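Local coordinates for cadherin-23 (Mus musculus, PDB 5VH2), which probably mediates calcium-dependent cell adhesion and is linked to mechanotransduction in hearing, at residues A[3-8]-A[91-96]; A[44-49]-A[83-88]; A[108-113]-A[138-143]; A[147-152]-A[188-193]. The protein carries 1 engineered substitution. All blocks are in the same frame, centred on the assembly; numbering follows the deposited sequence.

Contact 1: A[3-8]-A[91-96]; sequences DEAPVF and PFNQGF. With CA (calcium ion), chain E.
The ring of F8 lies against the backbone of G95 and F96. Its CE2 is 3.7 Å from G95 O, which sits at the ring edge and near the ring plane. CD2 meets F96 C at 3.6 Å. CG stands beside the backbone N (chi1 -76°), and from there the CD2-CE2 side of the ring meets the 95-96 backbone. An alanine here has no ring, and would probably leave a gap against G95 and F96 and less packing between the sheets, where the ring also touches V31, A33, V83 and A85. P6 comes next. Its CD is 3.5 Å from N93 O, and its carbonyl O receives a CA-H...O contact from G95 CA at 3.3 Å. A5 and N93 meet through their CB atoms, 3.5 Å apart. No hydrogen bond joins the two segments, which run 22° apart in nearly the same direction. Strands 7-8 and 94-104 belong to different sheets of the cadherin repeat, a beta-sandwich. V7 pairs by backbone bonds with T34 in one sheet, and G95 with A85 in the other. Contact 1 therefore bridges the two sheets near the end of the repeat that holds a calcium ion. E4 binds that ion with its backbone O, at 2.2 Å. D35, D37, G41 and D87 complete the site. N93 ND2 lies 3.9 Å from E4 O and is hydrogen-bonded to OD2 of D87, a second-shell bond that may help to orient that carboxylate. The E4 carboxylate turns elsewhere and makes a salt bridge with K36.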
# COMPACT_ATOMS: atom_id res chain seq x y z
N ASP A 3 -16.22 -38.42 -24.72
CA ASP A 3 -15.34 -38.58 -25.89
C ASP A 3 -14.00 -37.86 -25.66
O ASP A 3 -12.95 -38.46 -25.89
CB ASP A 3 -16.08 -38.21 -27.20
CG ASP A 3 -15.14 -38.05 -28.44
OD1 ASP A 3 -14.40 -38.99 -28.83
OD2 ASP A 3 -15.20 -36.97 -29.10
N GLU A 4 -14.02 -36.63 -25.16
CA GLU A 4 -12.81 -36.02 -24.55
C GLU A 4 -13.13 -35.00 -23.44
O GLU A 4 -14.27 -34.55 -23.27
CB GLU A 4 -11.93 -35.35 -25.61
CG GLU A 4 -12.55 -34.10 -26.21
CD GLU A 4 -12.07 -33.80 -27.58
OE1 GLU A 4 -11.71 -32.62 -27.79
OE2 GLU A 4 -12.07 -34.74 -28.43
N ALA A 5 -12.10 -34.64 -22.69
CA ALA A 5 -12.25 -33.69 -21.61
C ALA A 5 -11.71 -32.33 -22.07
O ALA A 5 -10.97 -32.25 -23.05
CB ALA A 5 -11.50 -34.15 -20.37
N PRO A 6 -12.10 -31.26 -21.35
CA PRO A 6 -11.66 -29.91 -21.69
C PRO A 6 -10.18 -29.70 -21.44
O PRO A 6 -9.64 -30.18 -20.44
CB PRO A 6 -12.48 -29.00 -20.74
CG PRO A 6 -13.58 -29.86 -20.24
CD PRO A 6 -12.98 -31.25 -20.17
N VAL A 7 -9.55 -28.99 -22.36
CA VAL A 7 -8.16 -28.59 -22.21
C VAL A 7 -8.13 -27.07 -22.29
O VAL A 7 -8.62 -26.49 -23.27
CB VAL A 7 -7.32 -29.17 -23.36
CG1 VAL A 7 -5.86 -28.77 -23.20
CG2 VAL A 7 -7.48 -30.68 -23.40
N PHE A 8 -7.59 -26.42 -21.24
CA PHE A 8 -7.35 -24.99 -21.26
C PHE A 8 -6.31 -24.64 -22.31
O PHE A 8 -5.50 -25.48 -22.70
CB PHE A 8 -6.89 -24.48 -19.88
CG PHE A 8 -8.02 -24.38 -18.87
CD1 PHE A 8 -8.79 -23.24 -18.78
CD2 PHE A 8 -8.30 -25.44 -18.03
CE1 PHE A 8 -9.82 -23.15 -17.85
CE2 PHE A 8 -9.32 -25.36 -17.10
CZ PHE A 8 -10.09 -24.21 -17.01
N PRO A 91 -19.76 -37.97 -18.21
CA PRO A 91 -19.51 -38.03 -16.76
C PRO A 91 -18.86 -36.77 -16.15
O PRO A 91 -18.17 -36.86 -15.14
CB PRO A 91 -18.56 -39.22 -16.65
CG PRO A 91 -17.78 -39.16 -17.93
CD PRO A 91 -18.76 -38.73 -18.98
N PHE A 92 -19.06 -35.61 -16.78
CA PHE A 92 -18.55 -34.34 -16.27
C PHE A 92 -17.03 -34.34 -16.19
O PHE A 92 -16.44 -34.09 -15.13
CB PHE A 92 -19.20 -34.00 -14.92
CG PHE A 92 -20.70 -34.07 -14.95
CD1 PHE A 92 -21.42 -33.17 -15.74
CD2 PHE A 92 -21.39 -35.05 -14.25
CE1 PHE A 92 -22.79 -33.23 -15.82
CE2 PHE A 92 -22.78 -35.12 -14.33
CZ PHE A 92 -23.48 -34.19 -15.10
N ASN A 93 -16.39 -34.60 -17.33
CA ASN A 93 -14.93 -34.72 -17.36
C ASN A 93 -14.37 -33.36 -17.04
O ASN A 93 -14.92 -32.36 -17.49
CB ASN A 93 -14.44 -35.16 -18.76
CG ASN A 93 -15.08 -36.45 -19.23
OD1 ASN A 93 -14.78 -37.54 -18.75
ND2 ASN A 93 -15.96 -36.35 -20.20
N GLN A 94 -13.25 -33.32 -16.31
CA GLN A 94 -12.65 -32.07 -15.91
C GLN A 94 -11.32 -31.82 -16.61
O GLN A 94 -10.61 -32.76 -16.98
CB GLN A 94 -12.41 -32.06 -14.41
CG GLN A 94 -13.65 -31.87 -13.58
CD GLN A 94 -13.30 -32.07 -12.09
OE1 GLN A 94 -13.09 -31.12 -11.32
NE2 GLN A 94 -13.21 -33.34 -11.68
N GLY A 95 -10.99 -30.54 -16.73
CA GLY A 95 -9.66 -30.06 -17.15
C GLY A 95 -9.16 -29.03 -16.16
O GLY A 95 -9.93 -28.53 -15.34
N PHE A 96 -7.86 -28.74 -16.17
CA PHE A 96 -7.26 -27.97 -15.06
C PHE A 96 -6.19 -27.02 -15.54
O PHE A 96 -5.48 -27.31 -16.50
CB PHE A 96 -6.64 -28.92 -14.03
CG PHE A 96 -7.60 -29.91 -13.43
CD1 PHE A 96 -8.38 -29.58 -12.31
CD2 PHE A 96 -7.73 -31.17 -13.96
CE1 PHE A 96 -9.25 -30.49 -11.76
CE2 PHE A 96 -8.58 -32.10 -13.41
CZ PHE A 96 -9.33 -31.77 -12.30
CA CA E . -16.40 -34.02 -23.22

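Contact 2: A[44-49]-A[83-88]; sequences VNYRIL and VSATDG. With CA (calcium ion), chain E.
Strands 44-49 and 83-87 run antiparallel, with their axes 156° apart and 4.3 Å at closest approach. N45 with T86 and R47 with S84 are hydrogen-bonded pairs. Y46 with A85 and I48 with V83 are non-hydrogen-bonded pairs. S84 N to R47 O is 2.8 Å. T86 O takes the N-H of N45 at 2.8 Å, and N45 ND2 adds a weak, bent bond to the same oxygen. CG of N45 stands beside the backbone N (chi1 -41°), and from there ND2 comes near T86 O.

The side chains of V44, Y46, I48, V83 and A85 share one face. Y46 lays CE1 4.1 Å from A85 CB. I48 CG1 meets V83 CG2 at 4.3 Å. S84, on the other face, is met by the end of L49, whose CD1 is 4.0 Å from S84 CB. R47 CB lies 3.8 Å from S84 OG, while the end of the arginine leads away. D87 puts OD2 2.1 Å from the calcium ion.

Strand 44-50 is the outermost strand of its sheet within this chain, and strand 78-87 lies between it and strand 94-104. The face with Y46 and V83 looks into the cadherin beta-sandwich. There Y46 packs on V31 and I58 and its OH bonds to A33 N, so the ring and hydroxyl of Y46 reach the opposing sheet.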
# COMPACT_ATOMS: atom_id res chain seq x y z
N VAL A 44 -18.43 -26.26 -21.44
CA VAL A 44 -17.67 -26.33 -20.23
C VAL A 44 -18.11 -25.30 -19.21
O VAL A 44 -18.52 -24.21 -19.59
CB VAL A 44 -16.20 -26.18 -20.53
CG1 VAL A 44 -15.85 -26.97 -21.77
CG2 VAL A 44 -15.82 -24.72 -20.68
N ASN A 45 -18.02 -25.66 -17.92
CA ASN A 45 -18.37 -24.75 -16.82
C ASN A 45 -17.13 -24.42 -16.02
O ASN A 45 -16.40 -25.31 -15.60
CB ASN A 45 -19.42 -25.42 -15.94
CG ASN A 45 -20.48 -26.17 -16.76
OD1 ASN A 45 -21.50 -25.60 -17.17
ND2 ASN A 45 -20.24 -27.45 -16.99
N TYR A 46 -16.87 -23.14 -15.82
CA TYR A 46 -15.65 -22.68 -15.17
C TYR A 46 -15.82 -22.45 -13.66
O TYR A 46 -16.88 -21.93 -13.19
CB TYR A 46 -15.16 -21.39 -15.81
CG TYR A 46 -14.76 -21.55 -17.25
CD1 TYR A 46 -13.61 -22.25 -17.60
CD2 TYR A 46 -15.53 -21.01 -18.27
CE1 TYR A 46 -13.26 -22.40 -18.93
CE2 TYR A 46 -15.19 -21.16 -19.59
CZ TYR A 46 -14.07 -21.85 -19.92
OH TYR A 46 -13.75 -21.94 -21.25
N ARG A 47 -14.77 -22.77 -12.91
CA ARG A 47 -14.83 -22.71 -11.46
C ARG A 47 -13.42 -22.58 -10.85
O ARG A 47 -12.47 -23.21 -11.32
CB ARG A 47 -15.50 -23.97 -10.92
CG ARG A 47 -15.78 -23.84 -9.43
CD ARG A 47 -16.12 -25.17 -8.75
NE ARG A 47 -17.36 -25.14 -7.96
CZ ARG A 47 -18.17 -26.20 -7.79
NH1 ARG A 47 -17.86 -27.40 -8.33
NH2 ARG A 47 -19.27 -26.09 -7.06
N ILE A 48 -13.30 -21.76 -9.80
CA ILE A 48 -12.09 -21.71 -8.98
C ILE A 48 -12.17 -22.70 -7.83
O ILE A 48 -13.09 -22.63 -7.05
CB ILE A 48 -11.90 -20.30 -8.40
CG1 ILE A 48 -11.69 -19.29 -9.55
CG2 ILE A 48 -10.70 -20.25 -7.45
CD1 ILE A 48 -11.95 -17.86 -9.20
N LEU A 49 -11.19 -23.60 -7.71
CA LEU A 49 -11.15 -24.63 -6.65
C LEU A 49 -10.41 -24.17 -5.41
O LEU A 49 -10.69 -24.65 -4.31
CB LEU A 49 -10.47 -25.91 -7.14
CG LEU A 49 -11.08 -26.60 -8.36
CD1 LEU A 49 -10.24 -27.77 -8.79
CD2 LEU A 49 -12.53 -27.04 -8.14
N VAL A 83 -8.05 -23.56 -11.21
CA VAL A 83 -9.32 -23.48 -11.95
C VAL A 83 -9.65 -24.82 -12.58
O VAL A 83 -8.76 -25.52 -13.09
CB VAL A 83 -9.24 -22.39 -13.03
CG1 VAL A 83 -10.52 -22.30 -13.83
CG2 VAL A 83 -8.98 -21.04 -12.39
N SER A 84 -10.94 -25.19 -12.57
CA SER A 84 -11.41 -26.38 -13.28
C SER A 84 -12.39 -25.99 -14.41
O SER A 84 -13.11 -24.96 -14.33
CB SER A 84 -12.07 -27.35 -12.32
OG SER A 84 -13.35 -26.89 -11.91
N ALA A 85 -12.40 -26.80 -15.47
CA ALA A 85 -13.42 -26.73 -16.48
C ALA A 85 -14.05 -28.09 -16.57
O ALA A 85 -13.38 -29.08 -16.83
CB ALA A 85 -12.83 -26.34 -17.81
N THR A 86 -15.34 -28.15 -16.36
CA THR A 86 -16.08 -29.39 -16.33
C THR A 86 -17.01 -29.40 -17.54
O THR A 86 -17.75 -28.45 -17.73
CB THR A 86 -16.90 -29.40 -15.05
OG1 THR A 86 -16.02 -29.24 -13.94
CG2 THR A 86 -17.62 -30.67 -14.88
N ASP A 87 -16.96 -30.43 -18.39
CA ASP A 87 -17.94 -30.49 -19.49
C ASP A 87 -19.37 -30.77 -18.98
O ASP A 87 -19.56 -31.14 -17.82
CB ASP A 87 -17.52 -31.38 -20.68
CG ASP A 87 -17.41 -32.83 -20.34
OD1 ASP A 87 -17.79 -33.21 -19.22
OD2 ASP A 87 -16.89 -33.59 -21.22
N GLY A 88 -20.35 -30.49 -19.84
CA GLY A 88 -21.73 -30.25 -19.42
C GLY A 88 -22.61 -31.48 -19.45
O GLY A 88 -23.77 -31.39 -19.18
CA CA E . -16.40 -34.02 -23.22

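Contact 3: A[108-113]-A[138-143]; sequences DEAVQF and YDIDNL. Engineered in segment 138-143: D139 (natural residue Ser). With NA (sodium ion), chain H; CA (calcium ion), chain G; CA (calcium ion), chain F.
D141 meets the backbone of D108 and E109 at the tight, metal-bearing end. D108 N reaches D141 OD1 at 3.1 Å from above the carboxylate plane. E109 N reaches D141 OD2 at 2.9 Å on its syn lone pair. OD1 also binds a calcium ion and OD2 the sodium ion, so one carboxylate joins two metals. The sodium is also held by E109 O, A110 O and D193, and by OD1 of the engineered D139 at 2.1 Å. D139 OD2 takes the N-H of L143 and bonds to N144. I140 CG2 is 3.7 Å from E109 CB and its CG1 3.9 Å from Q112 CG. An alanine here lacks CG1, CG2 and CD1, and would probably leave Q112 CG and A110 CB without their I140 contacts and E109 CB with less. The other end faces solvent more. Q112 and Y138 form an antiparallel hydrogen-bonded pair with exposed side chains, with Y138 N 2.7 Å from Q112 O. The Y138 ring presents its edge to Q112 O.

D108 OD1 bridges two calcium ions, and E109 OE1 binds one of them. With E20, D72, E74, N105 and E106 this forms the metal-binding linker between successive cadherin repeats.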
# COMPACT_ATOMS: atom_id res chain seq x y z
N ASP A 108 -0.44 3.93 -1.58
CA ASP A 108 -1.75 3.94 -0.92
C ASP A 108 -1.69 3.77 0.62
O ASP A 108 -2.68 3.44 1.25
CB ASP A 108 -2.62 2.82 -1.51
CG ASP A 108 -2.09 1.42 -1.19
OD1 ASP A 108 -0.88 1.25 -0.92
OD2 ASP A 108 -2.88 0.47 -1.23
N GLU A 109 -0.52 3.99 1.21
CA GLU A 109 -0.34 3.74 2.64
C GLU A 109 0.32 4.92 3.31
O GLU A 109 0.87 5.78 2.64
CB GLU A 109 0.49 2.48 2.90
CG GLU A 109 -0.05 1.20 2.31
CD GLU A 109 -1.30 0.72 2.98
OE1 GLU A 109 -1.87 -0.27 2.50
OE2 GLU A 109 -1.72 1.33 3.98
N ALA A 110 0.29 4.91 4.65
CA ALA A 110 0.77 6.02 5.46
C ALA A 110 2.29 5.94 5.66
O ALA A 110 3.01 5.50 4.74
CB ALA A 110 0.02 6.05 6.80
N VAL A 111 2.79 6.40 6.81
CA VAL A 111 4.21 6.53 7.06
C VAL A 111 4.47 6.28 8.54
O VAL A 111 3.70 6.77 9.38
CB VAL A 111 4.62 7.98 6.82
CG1 VAL A 111 6.09 8.15 7.13
CG2 VAL A 111 4.29 8.40 5.39
N GLN A 112 5.56 5.58 8.85
CA GLN A 112 6.01 5.40 10.25
C GLN A 112 7.21 6.29 10.58
O GLN A 112 8.05 6.51 9.71
CB GLN A 112 6.45 3.96 10.52
CG GLN A 112 5.47 2.88 10.15
CD GLN A 112 6.10 1.52 10.29
OE1 GLN A 112 6.12 0.93 11.38
NE2 GLN A 112 6.64 1.00 9.19
N PHE A 113 7.31 6.72 11.84
CA PHE A 113 8.45 7.49 12.35
C PHE A 113 9.44 6.58 13.06
O PHE A 113 9.12 5.47 13.41
CB PHE A 113 7.96 8.56 13.35
CG PHE A 113 7.17 9.65 12.71
CD1 PHE A 113 7.82 10.76 12.19
CD2 PHE A 113 5.80 9.56 12.59
CE1 PHE A 113 7.11 11.79 11.58
CE2 PHE A 113 5.08 10.58 11.98
CZ PHE A 113 5.73 11.70 11.48
N TYR A 138 9.51 6.88 7.46
CA TYR A 138 9.76 5.77 6.54
C TYR A 138 8.46 5.37 5.86
O TYR A 138 7.57 4.79 6.50
CB TYR A 138 10.36 4.59 7.28
CG TYR A 138 11.61 4.96 8.00
CD1 TYR A 138 11.56 5.50 9.27
CD2 TYR A 138 12.85 4.82 7.39
CE1 TYR A 138 12.72 5.88 9.92
CE2 TYR A 138 14.02 5.13 8.07
CZ TYR A 138 13.93 5.66 9.33
OH TYR A 138 15.06 6.05 9.99
N ASP A 139 8.36 5.72 4.58
CA ASP A 139 7.17 5.41 3.80
C ASP A 139 6.86 3.92 3.90
O ASP A 139 7.63 3.07 3.43
CB ASP A 139 7.43 5.79 2.33
CG ASP A 139 6.31 5.43 1.42
OD1 ASP A 139 5.16 5.38 1.90
OD2 ASP A 139 6.60 5.22 0.22
N ILE A 140 5.70 3.61 4.48
CA ILE A 140 5.21 2.23 4.53
C ILE A 140 5.24 1.59 3.15
O ILE A 140 5.66 0.46 3.02
CB ILE A 140 3.79 2.16 5.13
CG1 ILE A 140 3.84 2.47 6.64
CG2 ILE A 140 3.15 0.80 4.88
CD1 ILE A 140 2.49 2.78 7.27
N ASP A 141 4.82 2.33 2.12
CA ASP A 141 4.78 1.81 0.74
C ASP A 141 6.13 1.44 0.15
O ASP A 141 6.18 0.69 -0.83
CB ASP A 141 4.12 2.82 -0.21
CG ASP A 141 2.65 3.01 0.05
OD1 ASP A 141 1.83 2.14 -0.34
OD2 ASP A 141 2.31 4.07 0.64
N ASN A 142 7.21 2.01 0.72
CA ASN A 142 8.58 1.78 0.26
C ASN A 142 8.79 2.25 -1.18
O ASN A 142 9.58 1.67 -1.92
CB ASN A 142 8.96 0.32 0.46
CG ASN A 142 9.03 -0.06 1.92
OD1 ASN A 142 9.33 0.79 2.75
ND2 ASN A 142 8.79 -1.32 2.25
N LEU A 143 8.09 3.32 -1.56
CA LEU A 143 8.24 3.95 -2.87
C LEU A 143 8.91 5.33 -2.77
O LEU A 143 9.85 5.59 -3.50
CB LEU A 143 6.88 4.10 -3.51
CG LEU A 143 6.07 2.82 -3.79
CD1 LEU A 143 4.64 3.17 -4.09
CD2 LEU A 143 6.62 2.06 -4.98
NA NA H . 3.22 5.72 2.51
CA CA G . -1.44 -1.01 0.33
CA CA F . 1.21 0.11 -1.56

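Contact 4: A[147-152]-A[188-193]; sequences TYRFDA and TVVADD. With NA (sodium ion), chain H.
R149 and D192 form a salt bridge across the strand pair. R149 grips the carboxylate side-on with two nitrogens. NE lies 2.8 Å from D192 OD2 on its syn lone pair, and NH1 2.9 Å from D192 OD1. The guanidinium and carboxylate planes are 15° apart. The R149 chain bends at chi3 (146°), which places NE near D192 OD2. V190 CG1 lies over one face of the guanidinium, 3.6 Å from NH1.

The backbones are joined by antiparallel bonds. T147 pairs with D192, and R149 with V190. V190 N to R149 O is 2.8 Å. Past the last bridge, D151 N still reaches T188 O at 3.0 Å. This is an edge of the cadherin beta-sandwich: strand 147-150 is outermost in its sheet within this chain, and strand 184-192 lies between it and strand 200-209.

Apolar contacts fill the other face. F150 CE1 meets V189 CG2 at 3.9 Å, and that methyl lies at the edge of the ring. Y148 turns its ring edge to V189 CG1, while its OH bonds to A137 N of the opposite sheet.

Among polar side chains, D151 crosses T188 obliquely. D151 OD1 is hydrogen-bonded to T154 OG1, and T188 OG1 to K203. D193, just past the strand, binds the sodium ion through OD2.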
# COMPACT_ATOMS: atom_id res chain seq x y z
N THR A 147 8.96 14.14 3.06
CA THR A 147 9.23 15.58 3.22
C THR A 147 8.63 16.10 4.53
O THR A 147 7.51 15.78 4.88
CB THR A 147 8.67 16.36 2.04
OG1 THR A 147 7.26 16.26 2.06
CG2 THR A 147 9.19 15.80 0.72
N TYR A 148 9.38 16.91 5.26
CA TYR A 148 9.01 17.28 6.62
C TYR A 148 8.61 18.75 6.69
O TYR A 148 9.22 19.59 6.05
CB TYR A 148 10.16 16.96 7.58
CG TYR A 148 10.65 15.52 7.51
CD1 TYR A 148 11.53 15.11 6.51
CD2 TYR A 148 10.21 14.54 8.42
CE1 TYR A 148 11.98 13.80 6.43
CE2 TYR A 148 10.66 13.23 8.34
CZ TYR A 148 11.55 12.88 7.35
OH TYR A 148 12.03 11.60 7.23
N ARG A 149 7.57 19.04 7.46
CA ARG A 149 7.17 20.41 7.77
C ARG A 149 6.46 20.48 9.13
O ARG A 149 5.87 19.48 9.57
CB ARG A 149 6.21 20.93 6.70
CG ARG A 149 4.83 20.27 6.73
CD ARG A 149 3.94 20.77 5.62
NE ARG A 149 3.08 19.70 5.15
CZ ARG A 149 1.85 19.44 5.60
NH1 ARG A 149 1.15 18.43 5.07
NH2 ARG A 149 1.32 20.13 6.61
N PHE A 150 6.43 21.66 9.72
CA PHE A 150 5.60 21.88 10.90
C PHE A 150 4.17 22.05 10.46
O PHE A 150 3.91 22.57 9.39
CB PHE A 150 5.99 23.11 11.73
CG PHE A 150 7.35 23.00 12.35
CD1 PHE A 150 7.72 21.87 13.05
CD2 PHE A 150 8.27 24.05 12.23
CE1 PHE A 150 8.99 21.75 13.59
CE2 PHE A 150 9.56 23.93 12.73
CZ PHE A 150 9.89 22.79 13.46
N ASP A 151 3.27 21.55 11.29
CA ASP A 151 1.87 21.54 10.97
C ASP A 151 1.30 22.96 11.15
O ASP A 151 1.92 23.87 11.74
CB ASP A 151 1.15 20.46 11.78
CG ASP A 151 0.74 20.92 13.17
OD1 ASP A 151 1.56 21.56 13.90
OD2 ASP A 151 -0.43 20.62 13.53
N ALA A 152 0.10 23.11 10.61
CA ALA A 152 -0.61 24.39 10.57
C ALA A 152 -0.83 25.00 11.94
O ALA A 152 -0.85 26.24 12.07
CB ALA A 152 -1.97 24.25 9.88
N THR A 188 4.61 19.92 16.31
CA THR A 188 3.95 18.81 15.63
C THR A 188 4.46 18.74 14.19
O THR A 188 4.20 19.64 13.40
CB THR A 188 2.42 19.02 15.63
OG1 THR A 188 1.92 18.89 16.96
CG2 THR A 188 1.68 18.02 14.71
N VAL A 189 5.19 17.67 13.87
CA VAL A 189 5.81 17.56 12.54
C VAL A 189 4.99 16.64 11.65
O VAL A 189 4.57 15.56 12.07
CB VAL A 189 7.26 17.03 12.64
CG1 VAL A 189 7.90 16.94 11.26
CG2 VAL A 189 8.11 17.91 13.54
N VAL A 190 4.73 17.08 10.43
CA VAL A 190 4.07 16.24 9.46
C VAL A 190 5.11 15.64 8.53
O VAL A 190 6.01 16.35 8.05
CB VAL A 190 3.06 17.04 8.64
CG1 VAL A 190 2.51 16.19 7.50
CG2 VAL A 190 1.91 17.50 9.53
N ALA A 191 4.95 14.36 8.25
CA ALA A 191 5.74 13.63 7.26
C ALA A 191 4.85 13.30 6.06
O ALA A 191 3.89 12.51 6.16
CB ALA A 191 6.28 12.34 7.88
N ASP A 192 5.14 13.93 4.93
CA ASP A 192 4.34 13.75 3.71
C ASP A 192 5.06 12.80 2.76
O ASP A 192 6.26 12.97 2.49
CB ASP A 192 4.14 15.10 3.02
CG ASP A 192 3.39 16.13 3.91
OD1 ASP A 192 2.22 15.85 4.28
OD2 ASP A 192 3.93 17.24 4.23
N ASP A 193 4.35 11.81 2.24
CA ASP A 193 4.96 10.83 1.32
C ASP A 193 4.58 11.10 -0.14
O ASP A 193 4.95 10.34 -1.05
CB ASP A 193 4.54 9.38 1.70
CG ASP A 193 3.04 9.15 1.58
OD1 ASP A 193 2.23 10.11 1.49
OD2 ASP A 193 2.69 7.96 1.59
NA NA H . 3.22 5.72 2.51

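From the N terminus, contact 1 closes a long loop, bringing segment 3-8 against 91-96. Contact 2 closes a shorter loop nested inside it. The two share the calcium site at the N-terminal end of the first repeat, and their strands 94-104 and 78-87 are sheet neighbours. Strand 94-104 then leads on toward the linker. Contact 3 starts there, in series, and joins 108-113 to 138-143, tying the linker to the second repeat. Contact 4 follows in series and pairs strands of the other sheet of that repeat. Contacts 3 and 4 share the sodium ion. The centres of contacts 1 and 4 are about 60 Å apart.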